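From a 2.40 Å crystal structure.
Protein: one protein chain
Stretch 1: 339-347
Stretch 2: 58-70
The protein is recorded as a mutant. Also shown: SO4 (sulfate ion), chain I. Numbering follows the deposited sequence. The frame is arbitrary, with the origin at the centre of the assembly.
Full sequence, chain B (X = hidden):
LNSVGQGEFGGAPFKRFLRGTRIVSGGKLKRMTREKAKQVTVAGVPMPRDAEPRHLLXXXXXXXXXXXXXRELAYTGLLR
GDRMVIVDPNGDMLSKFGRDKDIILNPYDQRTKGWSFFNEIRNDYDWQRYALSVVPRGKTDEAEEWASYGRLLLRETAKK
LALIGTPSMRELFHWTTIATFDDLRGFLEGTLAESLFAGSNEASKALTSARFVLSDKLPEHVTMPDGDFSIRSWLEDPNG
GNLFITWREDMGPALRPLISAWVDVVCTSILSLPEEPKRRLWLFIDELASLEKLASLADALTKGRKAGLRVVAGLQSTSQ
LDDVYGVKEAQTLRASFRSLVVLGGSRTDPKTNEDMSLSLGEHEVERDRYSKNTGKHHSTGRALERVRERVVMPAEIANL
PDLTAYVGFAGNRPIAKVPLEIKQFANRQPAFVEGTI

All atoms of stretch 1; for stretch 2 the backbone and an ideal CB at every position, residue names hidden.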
# COMPACT_ATOMS: atom_id res chain seq x y z
N SER B 339 -13.39 -9.06 27.17
CA SER B 339 -13.70 -10.48 27.25
C SER B 339 -14.03 -10.96 25.84
O SER B 339 -14.65 -10.23 25.06
CB SER B 339 -14.89 -10.76 28.19
OG SER B 339 -14.53 -10.62 29.55
N LEU B 340 -13.61 -12.18 25.52
CA LEU B 340 -13.82 -12.72 24.18
C LEU B 340 -14.41 -14.13 24.14
O LEU B 340 -14.18 -14.95 25.03
CB LEU B 340 -12.47 -12.74 23.44
CG LEU B 340 -12.32 -13.59 22.17
CD1 LEU B 340 -13.04 -12.94 21.01
CD2 LEU B 340 -10.84 -13.75 21.85
N VAL B 341 -15.20 -14.40 23.10
CA VAL B 341 -15.77 -15.72 22.88
C VAL B 341 -15.50 -16.05 21.42
O VAL B 341 -15.80 -15.26 20.53
CB VAL B 341 -17.30 -15.76 23.12
CG1 VAL B 341 -17.81 -17.17 22.87
CG2 VAL B 341 -17.63 -15.35 24.55
N VAL B 342 -14.91 -17.22 21.19
CA VAL B 342 -14.58 -17.68 19.85
C VAL B 342 -15.46 -18.88 19.50
O VAL B 342 -15.34 -19.92 20.12
CB VAL B 342 -13.10 -18.10 19.77
CG1 VAL B 342 -12.81 -18.73 18.42
CG2 VAL B 342 -12.20 -16.89 19.99
N LEU B 343 -16.35 -18.71 18.52
CA LEU B 343 -17.24 -19.79 18.09
C LEU B 343 -16.66 -20.45 16.85
O LEU B 343 -17.29 -21.32 16.23
CB LEU B 343 -18.63 -19.25 17.77
CG LEU B 343 -19.56 -19.04 18.97
CD1 LEU B 343 -18.84 -18.27 20.04
CD2 LEU B 343 -20.79 -18.29 18.54
N GLY B 344 -15.46 -20.02 16.49
CA GLY B 344 -14.77 -20.58 15.34
C GLY B 344 -15.21 -20.15 13.95
O GLY B 344 -16.42 -20.08 13.65
N GLY B 345 -14.22 -19.87 13.11
CA GLY B 345 -14.48 -19.48 11.73
C GLY B 345 -14.82 -20.66 10.82
O GLY B 345 -15.03 -21.80 11.29
N SER B 346 -14.88 -20.40 9.52
CA SER B 346 -15.20 -21.42 8.54
C SER B 346 -13.87 -21.96 8.04
O SER B 346 -12.86 -21.25 8.10
CB SER B 346 -16.00 -20.80 7.40
OG SER B 346 -16.39 -21.76 6.43
N ARG B 347 -13.83 -23.20 7.57
CA ARG B 347 -12.56 -23.72 7.08
C ARG B 347 -12.14 -23.06 5.78
O ARG B 347 -11.05 -23.30 5.29
CB ARG B 347 -12.59 -25.25 6.90
CG ARG B 347 -13.84 -25.86 6.30
CD ARG B 347 -13.55 -27.22 5.62
NE ARG B 347 -12.79 -28.18 6.42
CZ ARG B 347 -13.27 -28.92 7.43
NH1 ARG B 347 -14.53 -28.83 7.81
NH2 ARG B 347 -12.46 -29.77 8.06
N UNK B 58 -18.30 -11.41 20.83
CA UNK B 58 -18.62 -12.79 20.44
C UNK B 58 -18.29 -12.99 18.97
O UNK B 58 -19.05 -12.60 18.09
CB UNK B 58 -20.09 -13.11 20.71
N UNK B 59 -17.15 -13.62 18.71
CA UNK B 59 -16.64 -13.83 17.36
C UNK B 59 -16.91 -15.24 16.80
O UNK B 59 -16.57 -16.24 17.43
CB UNK B 59 -15.13 -13.56 17.35
N UNK B 60 -17.53 -15.31 15.63
CA UNK B 60 -17.83 -16.60 15.03
C UNK B 60 -18.51 -16.48 13.68
O UNK B 60 -19.28 -15.55 13.45
CB UNK B 60 -18.71 -17.42 15.97
N UNK B 61 -18.23 -17.44 12.80
CA UNK B 61 -18.83 -17.46 11.46
C UNK B 61 -20.34 -17.67 11.54
O UNK B 61 -20.88 -17.88 12.63
CB UNK B 61 -18.19 -18.56 10.61
N UNK B 62 -21.02 -17.60 10.40
CA UNK B 62 -22.47 -17.78 10.37
C UNK B 62 -22.88 -19.15 10.88
O UNK B 62 -22.21 -20.14 10.58
CB UNK B 62 -23.00 -17.58 8.95
N UNK B 63 -23.97 -19.20 11.63
CA UNK B 63 -24.46 -20.47 12.13
C UNK B 63 -23.71 -21.07 13.31
O UNK B 63 -24.14 -22.09 13.83
CB UNK B 63 -24.44 -21.48 10.98
N UNK B 64 -22.63 -20.44 13.75
CA UNK B 64 -21.87 -20.98 14.87
C UNK B 64 -22.57 -20.86 16.23
O UNK B 64 -22.17 -21.50 17.19
CB UNK B 64 -20.52 -20.27 14.94
N UNK B 65 -23.61 -20.03 16.30
CA UNK B 65 -24.35 -19.87 17.56
C UNK B 65 -24.28 -18.54 18.29
O UNK B 65 -24.66 -18.46 19.46
CB UNK B 65 -23.86 -20.94 18.53
N UNK B 66 -23.83 -17.48 17.63
CA UNK B 66 -23.72 -16.16 18.26
C UNK B 66 -25.04 -15.66 18.85
O UNK B 66 -25.07 -15.14 19.97
CB UNK B 66 -23.21 -15.14 17.24
N UNK B 67 -26.13 -15.82 18.10
CA UNK B 67 -27.45 -15.38 18.54
C UNK B 67 -27.90 -16.18 19.76
O UNK B 67 -28.51 -15.62 20.67
CB UNK B 67 -28.47 -15.52 17.41
N UNK B 68 -27.61 -17.47 19.76
CA UNK B 68 -27.99 -18.31 20.89
C UNK B 68 -27.30 -17.79 22.13
O UNK B 68 -27.93 -17.61 23.17
CB UNK B 68 -27.63 -19.78 20.64
N UNK B 69 -26.00 -17.52 22.01
CA UNK B 69 -25.21 -17.01 23.14
C UNK B 69 -25.70 -15.66 23.62
O UNK B 69 -25.83 -15.45 24.82
CB UNK B 69 -23.73 -16.91 22.75
N UNK B 70 -25.95 -14.74 22.69
CA UNK B 70 -26.45 -13.43 23.07
C UNK B 70 -27.83 -13.53 23.72
O UNK B 70 -28.12 -12.79 24.66
CB UNK B 70 -26.51 -12.51 21.85
S SO4 I . -25.14 -17.47 14.37
O1 SO4 I . -25.28 -18.92 14.54
O2 SO4 I . -25.92 -16.80 15.43
O3 SO4 I . -23.71 -17.09 14.47
O4 SO4 I . -25.66 -17.09 13.05

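Position 58 lies in a parallel bridge with Val341, and its CB points to the sheet face that carries the Val341 side chain, 4.5 Å from Val341 CB and 5.4 Å from Leu343 CD1. A beta-branched or other aliphatic residue would suit this greasy surface. It is Val58, whose CG1 lies 4.1 Å from Leu343 CD1.

Position 59 pairs with Val342 on the other face. Its backbone does the joining: N donates to Val341 O (2.8 Å) and O accepts from Leu343 N (2.7 Å), which any residue but proline could supply. The CB, 4.3 Å from Leu340 CD1, would tolerate apolar or polar groups. The residue is Asn59; its CB packs on Leu340, while ND2 is hydrogen-bonded elsewhere in the structure.

At 60 an ideal CB would sit 2.6 Å from Leu343 CB, a clash, so glycine is strongly indicated. Gly60 lets its CA approach Leu343 CB to 3.9 Å.

The CB of 61 points toward stretch 1, 3.8 Å from Gly344 O and 3.9 Å from Ser346 N, so a small side chain is favoured. Ala61 fits, its N making a weak hydrogen bond to Gly344 O (3.3 Å).

Position 62 points away and leaves the choice open; it is Thr62. A positive phi of 77° at 63 favours glycine, and Gly63 N donates to sulfate O4 (3.1 Å).

Position 64, which closes a type II turn begun at 61, directs its CB toward Leu343 CB, 3.6 Å away. A compact residue with some apolar surface would suit, such as valine, threonine or alanine. Thr64 sets CG2 3.3 Å from Gly344 O, and its OG1 donates to Ala61 O (2.6 Å).

At 65, phi/psi of 113/15° would jam a CB against the preceding carbonyl, which calls for glycine. Gly65 occupies the N-cap position, right before the helix, and its N donates to sulfate O1 (2.7 Å).

The CB of 66 points sideways, 4.2 Å from Leu343 CD2, and the nearby sulfate invites a long basic chain. Lys66 rests its CG 3.6 Å from Leu343 CD2, then curls so that NZ donates to sulfate O3 (2.6 Å) and to Gly60 O (2.7 Å).

Stretch 1 sets no preference at 67, which points away, or at 68 and 70, out of its reach; many side chains would do. They are Ser67, Val68 and Leu70.

Position 69 points toward stretch 1, its CB 5.3 Å from Leu343 CD2, leaving room for a larger aliphatic or aromatic group. Leu69 fills it, CD1 reaching 3.6 Å from Val341 CG1.

Stretch 2, residues 58-70: VNGATGTGKSVLL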
# COMPACT_ATOMS: atom_id res chain seq x y z
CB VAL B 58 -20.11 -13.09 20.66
CG1 VAL B 58 -20.40 -14.53 20.30
CG2 VAL B 58 -20.48 -12.83 22.10
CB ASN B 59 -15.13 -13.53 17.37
CG ASN B 59 -14.55 -13.34 15.98
OD1 ASN B 59 -13.34 -13.43 15.81
ND2 ASN B 59 -15.39 -13.06 14.99
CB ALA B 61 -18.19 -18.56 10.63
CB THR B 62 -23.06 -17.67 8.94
OG1 THR B 62 -22.52 -16.54 8.27
CG2 THR B 62 -24.58 -17.53 9.00
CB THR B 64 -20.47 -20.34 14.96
OG1 THR B 64 -20.58 -18.91 14.97
CG2 THR B 64 -19.63 -20.77 13.79
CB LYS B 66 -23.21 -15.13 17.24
CG LYS B 66 -21.82 -15.42 16.67
CD LYS B 66 -21.33 -14.29 15.78
CE LYS B 66 -22.17 -14.16 14.52
NZ LYS B 66 -22.01 -15.31 13.62
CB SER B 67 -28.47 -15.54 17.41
OG SER B 67 -28.63 -16.90 17.04
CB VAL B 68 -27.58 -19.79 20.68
CG1 VAL B 68 -27.81 -20.57 21.96
CG2 VAL B 68 -28.37 -20.40 19.55
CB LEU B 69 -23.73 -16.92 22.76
CG LEU B 69 -22.74 -16.69 23.91
CD1 LEU B 69 -21.35 -17.08 23.45
CD2 LEU B 69 -22.76 -15.25 24.37
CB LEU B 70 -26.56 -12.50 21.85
CG LEU B 70 -25.34 -11.61 21.60
CD1 LEU B 70 -24.17 -12.48 21.16
CD2 LEU B 70 -25.70 -10.57 20.54
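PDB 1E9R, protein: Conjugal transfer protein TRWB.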